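Local coordinates for imelysin-like protein (Psychrobacter arcticus, PDB 3PF0), which is of unknown function but belongs to the imelysin-like (peptidase M75) family and is a putative metalloendopeptidase, at residues I246-G251 with K255-L260; Y131-R136 with K242-E247; Q82-K87 with G92-A97. All blocks are in the same frame, centred on the assembly; numbering follows the deposited sequence.

Interaction 1 (I246-G251 with K255-L260)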
loop_
_atom_site.group_PDB
_atom_site.type_symbol
_atom_site.label_atom_id
_atom_site.label_comp_id
_atom_site.label_asym_id
_atom_site.label_seq_id
_atom_site.Cartn_x
_atom_site.Cartn_y
_atom_site.Cartn_z
ATOM N N ILE A 246 3.589 0.278 -12.875
ATOM C CA ILE A 246 4.311 -0.558 -13.846
ATOM C C ILE A 246 4.283 0.016 -15.277
ATOM O O ILE A 246 5.340 0.373 -15.782
ATOM C CB ILE A 246 3.813 -2.046 -13.800
ATOM C CG1 ILE A 246 3.982 -2.678 -12.385
ATOM C CG2 ILE A 246 4.461 -2.933 -14.891
ATOM C CD1 ILE A 246 5.446 -2.816 -11.819
ATOM N N GLU A 247 3.109 0.063 -15.934
ATOM C CA GLU A 247 2.960 0.501 -17.323
ATOM C C GLU A 247 3.514 1.906 -17.567
ATOM O O GLU A 247 4.355 2.069 -18.452
ATOM C CB GLU A 247 1.490 0.433 -17.772
ATOM C CG GLU A 247 1.263 0.822 -19.220
ATOM C CD GLU A 247 -0.181 0.780 -19.674
ATOM O OE1 GLU A 247 -1.036 1.401 -19.003
ATOM O OE2 GLU A 247 -0.454 0.141 -20.716
ATOM N N GLN A 248 3.032 2.904 -16.805
ATOM C CA GLN A 248 3.410 4.305 -16.986
ATOM C C GLN A 248 4.895 4.589 -16.664
ATOM O O GLN A 248 5.538 5.183 -17.523
ATOM C CB GLN A 248 2.494 5.243 -16.180
ATOM C CG GLN A 248 1.151 5.517 -16.854
ATOM C CD GLN A 248 0.090 5.969 -15.876
ATOM O OE1 GLN A 248 0.339 6.742 -14.941
ATOM N NE2 GLN A 248 -1.133 5.502 -16.078
ATOM N N PRO A 249 5.489 4.215 -15.497
ATOM C CA PRO A 249 6.895 4.588 -15.250
ATOM C C PRO A 249 7.918 3.876 -16.131
ATOM O O PRO A 249 9.004 4.419 -16.345
ATOM C CB PRO A 249 7.116 4.199 -13.791
ATOM C CG PRO A 249 5.772 4.042 -13.222
ATOM C CD PRO A 249 4.923 3.537 -14.319
ATOM N N LEU A 250 7.587 2.677 -16.624
ATOM C CA LEU A 250 8.496 1.893 -17.451
ATOM C C LEU A 250 8.260 2.135 -18.955
ATOM O O LEU A 250 9.012 1.610 -19.782
ATOM C CB LEU A 250 8.383 0.395 -17.103
ATOM C CG LEU A 250 8.603 0.016 -15.620
ATOM C CD1 LEU A 250 8.260 -1.439 -15.373
ATOM C CD2 LEU A 250 10.012 0.338 -15.155
ATOM N N GLY A 251 7.253 2.954 -19.278
ATOM C CA GLY A 251 6.878 3.313 -20.643
ATOM C C GLY A 251 6.641 2.117 -21.540
ATOM O O GLY A 251 7.334 1.946 -22.546
ATOM N N LYS A 255 5.374 6.906 -23.963
ATOM C CA LYS A 255 6.448 7.601 -23.245
ATOM C C LYS A 255 6.254 7.439 -21.747
ATOM O O LYS A 255 5.123 7.573 -21.266
ATOM C CB LYS A 255 6.500 9.089 -23.611
ATOM C CG LYS A 255 7.836 9.744 -23.273
ATOM C CD LYS A 255 7.651 10.966 -22.400
ATOM C CE LYS A 255 8.272 12.194 -23.016
ATOM N NZ LYS A 255 7.900 13.426 -22.277
ATOM N N ALA A 256 7.359 7.163 -21.016
ATOM C CA ALA A 256 7.362 6.979 -19.565
ATOM C C ALA A 256 6.858 8.228 -18.846
ATOM O O ALA A 256 7.218 9.351 -19.205
ATOM C CB ALA A 256 8.749 6.613 -19.072
ATOM N N LYS A 257 5.974 8.005 -17.867
ATOM C CA LYS A 257 5.309 9.004 -17.040
ATOM C C LYS A 257 5.312 8.514 -15.597
ATOM O O LYS A 257 4.904 7.385 -15.323
ATOM C CB LYS A 257 3.867 9.224 -17.557
ATOM C CG LYS A 257 3.051 10.259 -16.786
ATOM C CD LYS A 257 1.652 10.451 -17.367
ATOM C CE LYS A 257 0.619 9.546 -16.737
ATOM N NZ LYS A 257 -0.763 9.943 -17.105
ATOM N N GLY A 258 5.776 9.354 -14.687
ATOM C CA GLY A 258 5.830 8.995 -13.279
ATOM C C GLY A 258 7.014 8.123 -12.927
ATOM O O GLY A 258 7.932 7.942 -13.734
ATOM N N HIS A 259 7.007 7.585 -11.700
ATOM C CA HIS A 259 8.115 6.779 -11.195
ATOM C C HIS A 259 7.608 5.519 -10.528
ATOM O O HIS A 259 6.448 5.450 -10.119
ATOM C CB HIS A 259 8.964 7.599 -10.196
ATOM C CG HIS A 259 9.221 9.006 -10.641
ATOM N ND1 HIS A 259 10.325 9.330 -11.417
ATOM C CD2 HIS A 259 8.465 10.120 -10.467
ATOM C CE1 HIS A 259 10.218 10.626 -11.672
ATOM N NE2 HIS A 259 9.110 11.145 -11.130
ATOM N N LEU A 260 8.474 4.510 -10.439
ATOM C CA LEU A 260 8.164 3.273 -9.742
ATOM C C LEU A 260 8.033 3.570 -8.255
ATOM O O LEU A 260 8.712 4.483 -7.777
ATOM C CB LEU A 260 9.305 2.264 -9.947
ATOM C CG LEU A 260 9.324 1.435 -11.207
ATOM C CD1 LEU A 260 10.718 1.060 -11.527
ATOM C CD2 LEU A 260 8.534 0.162 -11.034
#

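Interaction 2 (Y131-R136 with K242-E247)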
loop_
_atom_site.group_PDB
_atom_site.type_symbol
_atom_site.label_atom_id
_atom_site.label_comp_id
_atom_site.label_asym_id
_atom_site.label_seq_id
_atom_site.Cartn_x
_atom_site.Cartn_y
_atom_site.Cartn_z
ATOM N N TYR A 131 2.431 10.218 -0.793
ATOM C CA TYR A 131 2.101 11.067 -1.936
ATOM C C TYR A 131 2.605 10.377 -3.199
ATOM O O TYR A 131 3.777 10.485 -3.559
ATOM C CB TYR A 131 2.656 12.500 -1.790
ATOM C CG TYR A 131 1.925 13.468 -2.694
ATOM C CD1 TYR A 131 2.257 13.580 -4.043
ATOM C CD2 TYR A 131 0.826 14.185 -2.232
ATOM C CE1 TYR A 131 1.527 14.399 -4.903
ATOM C CE2 TYR A 131 0.106 15.030 -3.076
ATOM C CZ TYR A 131 0.458 15.132 -4.411
ATOM O OH TYR A 131 -0.261 15.968 -5.233
ATOM N N TYR A 132 1.712 9.615 -3.836
ATOM C CA TYR A 132 2.025 8.805 -5.015
ATOM C C TYR A 132 0.768 8.611 -5.883
ATOM O O TYR A 132 -0.290 8.355 -5.329
ATOM C CB TYR A 132 2.580 7.423 -4.565
ATOM C CG TYR A 132 3.076 6.548 -5.694
ATOM C CD1 TYR A 132 4.388 6.641 -6.149
ATOM C CD2 TYR A 132 2.226 5.653 -6.335
ATOM C CE1 TYR A 132 4.842 5.866 -7.210
ATOM C CE2 TYR A 132 2.672 4.864 -7.392
ATOM C CZ TYR A 132 3.980 4.979 -7.829
ATOM O OH TYR A 132 4.429 4.226 -8.881
ATOM N N PRO A 133 0.837 8.673 -7.224
ATOM C CA PRO A 133 2.003 9.010 -8.073
ATOM C C PRO A 133 2.522 10.437 -7.833
ATOM O O PRO A 133 1.840 11.263 -7.232
ATOM C CB PRO A 133 1.444 8.883 -9.503
ATOM C CG PRO A 133 0.198 8.051 -9.378
ATOM C CD PRO A 133 -0.367 8.434 -8.041
ATOM N N ASP A 134 3.744 10.712 -8.279
ATOM C CA ASP A 134 4.357 12.036 -8.212
ATOM C C ASP A 134 4.994 12.292 -9.576
ATOM O O ASP A 134 6.217 12.373 -9.699
ATOM C CB ASP A 134 5.356 12.149 -7.046
ATOM C CG ASP A 134 6.056 13.493 -6.916
ATOM O OD1 ASP A 134 5.501 14.508 -7.402
ATOM O OD2 ASP A 134 7.148 13.532 -6.321
ATOM N N GLU A 135 4.139 12.401 -10.603
ATOM C CA GLU A 135 4.513 12.602 -12.008
ATOM C C GLU A 135 5.399 13.831 -12.247
ATOM O O GLU A 135 6.183 13.825 -13.198
ATOM C CB GLU A 135 3.254 12.718 -12.880
ATOM C CG GLU A 135 2.601 11.379 -13.169
ATOM C CD GLU A 135 1.181 11.432 -13.700
ATOM O OE1 GLU A 135 0.895 12.277 -14.582
ATOM O OE2 GLU A 135 0.360 10.596 -13.256
ATOM N N ARG A 136 5.276 14.874 -11.403
ATOM C CA ARG A 136 6.033 16.116 -11.566
ATOM C C ARG A 136 7.251 16.200 -10.636
ATOM O O ARG A 136 7.954 17.208 -10.670
ATOM C CB ARG A 136 5.123 17.345 -11.376
ATOM C CG ARG A 136 4.088 17.472 -12.483
ATOM C CD ARG A 136 3.314 18.768 -12.435
ATOM N NE ARG A 136 2.322 18.807 -13.508
ATOM C CZ ARG A 136 1.835 19.916 -14.051
ATOM N NH1 ARG A 136 2.246 21.106 -13.631
ATOM N NH2 ARG A 136 0.937 19.844 -15.023
ATOM N N LYS A 242 -0.660 -1.958 -11.777
ATOM C CA LYS A 242 -0.209 -2.227 -13.146
ATOM C C LYS A 242 -0.116 -0.936 -14.006
ATOM O O LYS A 242 0.778 -0.841 -14.846
ATOM C CB LYS A 242 -1.075 -3.300 -13.845
ATOM C CG LYS A 242 -2.512 -2.914 -14.189
ATOM C CD LYS A 242 -3.222 -4.076 -14.880
ATOM C CE LYS A 242 -4.492 -3.677 -15.588
ATOM N NZ LYS A 242 -4.210 -2.888 -16.813
ATOM N N SER A 243 -1.009 0.048 -13.776
ATOM C CA SER A 243 -1.038 1.302 -14.535
ATOM C C SER A 243 -0.026 2.330 -14.029
ATOM O O SER A 243 0.888 2.678 -14.772
ATOM C CB SER A 243 -2.432 1.917 -14.507
ATOM O OG SER A 243 -3.369 1.070 -15.148
ATOM N N ASN A 244 -0.193 2.817 -12.776
ATOM C CA ASN A 244 0.630 3.883 -12.201
ATOM C C ASN A 244 2.006 3.428 -11.785
ATOM O O ASN A 244 2.932 4.228 -11.884
ATOM C CB ASN A 244 -0.067 4.560 -11.005
ATOM C CG ASN A 244 -1.391 5.201 -11.344
ATOM O OD1 ASN A 244 -1.666 5.577 -12.498
ATOM N ND2 ASN A 244 -2.238 5.358 -10.340
ATOM N N ALA A 245 2.156 2.188 -11.299
ATOM C CA ALA A 245 3.458 1.717 -10.843
ATOM C C ALA A 245 4.250 0.939 -11.901
ATOM O O ALA A 245 5.479 0.949 -11.827
ATOM C CB ALA A 245 3.295 0.861 -9.591
ATOM N N ILE A 246 3.589 0.278 -12.875
ATOM C CA ILE A 246 4.311 -0.558 -13.846
ATOM C C ILE A 246 4.283 0.016 -15.277
ATOM O O ILE A 246 5.340 0.373 -15.782
ATOM C CB ILE A 246 3.813 -2.046 -13.800
ATOM C CG1 ILE A 246 3.982 -2.678 -12.385
ATOM C CG2 ILE A 246 4.461 -2.933 -14.891
ATOM C CD1 ILE A 246 5.446 -2.816 -11.819
ATOM N N GLU A 247 3.109 0.063 -15.934
ATOM C CA GLU A 247 2.960 0.501 -17.323
ATOM C C GLU A 247 3.514 1.906 -17.567
ATOM O O GLU A 247 4.355 2.069 -18.452
ATOM C CB GLU A 247 1.490 0.433 -17.772
ATOM C CG GLU A 247 1.263 0.822 -19.220
ATOM C CD GLU A 247 -0.181 0.780 -19.674
ATOM O OE1 GLU A 247 -1.036 1.401 -19.003
ATOM O OE2 GLU A 247 -0.454 0.141 -20.716
#

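Interaction 3 (Q82-K87 with G92-A97)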
loop_
_atom_site.group_PDB
_atom_site.type_symbol
_atom_site.label_atom_id
_atom_site.label_comp_id
_atom_site.label_asym_id
_atom_site.label_seq_id
_atom_site.Cartn_x
_atom_site.Cartn_y
_atom_site.Cartn_z
ATOM N N GLN A 82 15.233 8.706 16.691
ATOM C CA GLN A 82 15.395 9.448 17.947
ATOM C C GLN A 82 16.676 8.982 18.682
ATOM O O GLN A 82 17.399 9.807 19.243
ATOM C CB GLN A 82 14.144 9.265 18.832
ATOM C CG GLN A 82 14.230 9.920 20.208
ATOM C CD GLN A 82 12.942 9.767 20.971
ATOM O OE1 GLN A 82 12.769 8.831 21.760
ATOM N NE2 GLN A 82 12.006 10.686 20.750
ATOM N N LYS A 83 16.947 7.674 18.671
ATOM C CA LYS A 83 18.131 7.112 19.318
ATOM C C LYS A 83 19.428 7.517 18.582
ATOM O O LYS A 83 20.330 8.088 19.206
ATOM C CB LYS A 83 18.024 5.581 19.410
ATOM C CG LYS A 83 17.160 5.117 20.563
ATOM C CD LYS A 83 16.895 3.616 20.513
ATOM C CE LYS A 83 16.341 3.116 21.833
ATOM N NZ LYS A 83 15.120 3.862 22.259
ATOM N N HIS A 84 19.506 7.258 17.262
ATOM C CA HIS A 84 20.721 7.533 16.489
ATOM C C HIS A 84 21.022 9.027 16.316
ATOM O O HIS A 84 22.195 9.394 16.300
ATOM C CB HIS A 84 20.684 6.833 15.114
ATOM C CG HIS A 84 20.630 5.331 15.191
ATOM N ND1 HIS A 84 21.240 4.625 16.230
ATOM C CD2 HIS A 84 20.054 4.446 14.345
ATOM C CE1 HIS A 84 20.994 3.349 15.990
ATOM N NE2 HIS A 84 20.296 3.187 14.862
ATOM N N CYS A 85 19.990 9.884 16.237
ATOM C CA CYS A 85 20.191 11.318 16.025
ATOM C C CYS A 85 20.772 12.067 17.245
ATOM O O CYS A 85 21.252 13.190 17.084
ATOM C CB CYS A 85 18.925 11.973 15.493
ATOM S SG CYS A 85 18.583 11.530 13.767
ATOM N N GLN A 86 20.884 11.394 18.402
ATOM C CA GLN A 86 21.562 11.921 19.583
ATOM C C GLN A 86 23.091 12.003 19.324
ATOM O O GLN A 86 23.781 12.813 19.950
ATOM C CB GLN A 86 21.257 11.053 20.806
ATOM C CG GLN A 86 19.912 11.383 21.435
ATOM C CD GLN A 86 19.645 10.549 22.659
ATOM O OE1 GLN A 86 18.864 9.587 22.625
ATOM N NE2 GLN A 86 20.277 10.905 23.773
ATOM N N LYS A 87 23.601 11.184 18.382
ATOM C CA LYS A 87 25.012 11.161 17.981
ATOM C C LYS A 87 25.144 11.602 16.498
ATOM O O LYS A 87 25.793 10.928 15.695
ATOM C CB LYS A 87 25.641 9.773 18.231
ATOM C CG LYS A 87 25.680 9.354 19.701
ATOM C CD LYS A 87 26.201 7.932 19.880
ATOM C CE LYS A 87 26.030 7.441 21.298
ATOM N NZ LYS A 87 26.664 6.110 21.509
ATOM N N GLY A 92 27.011 5.409 8.258
ATOM C CA GLY A 92 27.397 4.003 8.381
ATOM C C GLY A 92 26.258 3.076 8.744
ATOM O O GLY A 92 25.141 3.234 8.244
ATOM N N ASP A 93 26.529 2.140 9.671
ATOM C CA ASP A 93 25.572 1.148 10.172
ATOM C C ASP A 93 24.242 1.766 10.654
ATOM O O ASP A 93 23.187 1.159 10.450
ATOM C CB ASP A 93 26.202 0.361 11.338
ATOM C CG ASP A 93 27.392 -0.501 10.970
ATOM O OD1 ASP A 93 27.456 -0.961 9.805
ATOM O OD2 ASP A 93 28.223 -0.775 11.865
ATOM N N GLU A 94 24.307 2.937 11.329
ATOM C CA GLU A 94 23.133 3.642 11.881
ATOM C C GLU A 94 22.233 4.156 10.768
ATOM O O GLU A 94 21.025 3.953 10.839
ATOM C CB GLU A 94 23.542 4.790 12.826
ATOM C CG GLU A 94 24.214 4.323 14.112
ATOM C CD GLU A 94 25.671 3.890 14.013
ATOM O OE1 GLU A 94 26.297 4.089 12.945
ATOM O OE2 GLU A 94 26.187 3.341 15.011
ATOM N N LEU A 95 22.813 4.746 9.706
ATOM C CA LEU A 95 22.011 5.224 8.572
ATOM C C LEU A 95 21.403 4.045 7.795
ATOM O O LEU A 95 20.255 4.149 7.364
ATOM C CB LEU A 95 22.804 6.143 7.622
ATOM C CG LEU A 95 22.012 6.698 6.411
ATOM C CD1 LEU A 95 20.837 7.603 6.832
ATOM C CD2 LEU A 95 22.916 7.409 5.453
ATOM N N GLN A 96 22.151 2.925 7.648
ATOM C CA GLN A 96 21.640 1.745 6.943
ATOM C C GLN A 96 20.432 1.149 7.690
ATOM O O GLN A 96 19.448 0.790 7.049
ATOM C CB GLN A 96 22.729 0.683 6.713
ATOM C CG GLN A 96 22.416 -0.272 5.537
ATOM C CD GLN A 96 21.989 0.432 4.255
ATOM O OE1 GLN A 96 22.690 1.312 3.718
ATOM N NE2 GLN A 96 20.808 0.069 3.747
ATOM N N ALA A 97 20.495 1.104 9.029
ATOM C CA ALA A 97 19.414 0.622 9.883
ATOM C C ALA A 97 18.154 1.491 9.680
ATOM O O ALA A 97 17.051 0.951 9.587
ATOM C CB ALA A 97 19.851 0.637 11.346
#

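Interaction 1 (I246-G251 with K255-L260)
Gln-248 and Lys-257 join the end of helix 225-250 to the chain that doubles back across its last turn. Lys-257 N donates to Gln-248 O at 2.9 Å, nearly straight (171° at the hydrogen) but well above the carbonyl plane. The same oxygen receives a CA-H contact from Ala-256 CA at 3.3 Å and a weak bond from Gly-251 N. Gln-248 CB lies 3.3 Å from the backbone O of Lys-257; beyond it the two side chains run alongside each other, pointing the same way, Gln-248 CG 4.1 Å from Lys-257 CE. With an alanine here in place of Gln-248, the aliphatic chain of Lys-257 would probably lose the neighbour it lies along.

Next to this pair, the Pro-249 ring rests on the peptide linking His-259 to Leu-260, its CG 3.5 Å from His-259 O. Farther inside, Leu-250 CD2 meets Leu-260 CD1 at 3.8 Å, the two side chains crossing at about a right angle. With its CG beside its own backbone N (chi1 -55°), Leu-250 reaches the other segment although its CB starts away from it. Ile-246 CD1 adds a looser apolar touch to Leu-260 CD2, and Asp-321 and Ala-323 also pack on Leu-260. Gly-251, at positive phi and passed closely by Ala-256, ends the helix in a Schellman motif, the C-terminal cap from which the loop sets out on its return.

Interaction 2 (Y131-R136 with K242-E247)
Pro-133 and Asn-244 bring the two backbones nearest, 6.7 Å between their CA atoms, where a loop carrying a cis peptide bond before Pro-133 meets a helix widened by a pi-type turn.

The Tyr-132 hydroxyl makes the deeper contact. Its OH lies 3.3 Å from Ala-245 CA, which sits at the edge of the phenol ring near its plane, and 3.6 Å from Ala-245 CB. Because its CG is anti to the backbone N (chi1 -174°), the phenol extends from the loop to the helix surface. The hydroxyl is hydrogen-bonded to His-259 O; Asn-244 O is also near, 3.4 Å from Tyr-132 OH.

Such a wide turn illustrates how a pi bulge in a helical protein can alter the pairing of a helix's own carbonyls. Glu-247 N bonds to Lys-242 O at 2.7 Å, five residues back, and Gln-248 N probably bonds to Ser-243 O in the same manner. The next backbone nitrogen belongs to Pro-249 and has no hydrogen to offer Asn-244 O, which lies near the Tyr-132 hydroxyl and the ring of Pro-249 instead.

Beside the phenol, the Pro-133 ring leans on the Asn-244 side chain, with Pro-133 CG 3.8 Å from Asn-244 CG and 3.9 Å from Asn-244 CB. Pro-261 touches both Tyr-132 and Ala-245, and Ile-272 of helix 268-283 packs on Ala-245. Farther along the loop, Asp-134 is bonded to Leu-138 N and Val-139 N where helix 138-149 begins.

Interaction 3 (Q82-K87 with G92-A97)
At the turn of an antiparallel helical hairpin, where helix 48-84 gives way to helix 92-112, His-84 and Glu-94 bridge the two arms. The contact is a CH-pi interaction: Glu-94 CG stands over one face of the imidazole, 3.8 Å from the ring centroid and 14° off its normal. Within the ring, His-84 ND1 is the atom nearest to that methylene, at 3.7 Å. Glu-94 CB covers the neighbouring rim, 3.8 Å from His-84 CG, so the glutamate offers its aliphatic part to the ring.

A bend at chi2 (77°) then turns the chain and leads the carboxylate away, leaving its plane almost perpendicular to the imidazole. The charged end is therefore not in contact: Glu-94 OE2 is 5.3 Å from His-84 ND1. One turn farther along helix 92-112, Ala-97 CB approaches His-84 NE2 at a looser 4.4 Å.

The hairpin end is also tied to the rest of the bundle. Cys-85, next to the histidine, forms a disulfide with Cys-186 of helix 183-214 and touches Met-190 of that helix, while Leu-95, its CB directed away from segment 82-87, packs on Leu-181 in the loop before helix 183-214.

Interactions 1 and 2 act on successive turns of helix 225-250, sharing Ile-246 and Glu-247, with centres about 7 Å apart. They touch directly: Tyr-132 of interaction 2 bonds to the loop of interaction 1, so two loops distant in sequence meet at one helix end. Both are partly buried, but interaction 1 combines a backbone bond with leucine packing, whereas in interaction 2 tyrosine and proline side chains meet the backbone and side chains of a helix with a pi-type turn. Interaction 3 lies at the surface, centred about 34 Å and about 31 Å from the centres of interactions 1 and 2. Without a hydrogen bond across its segments, it relies mainly on a glutamate's aliphatic part over an imidazole face.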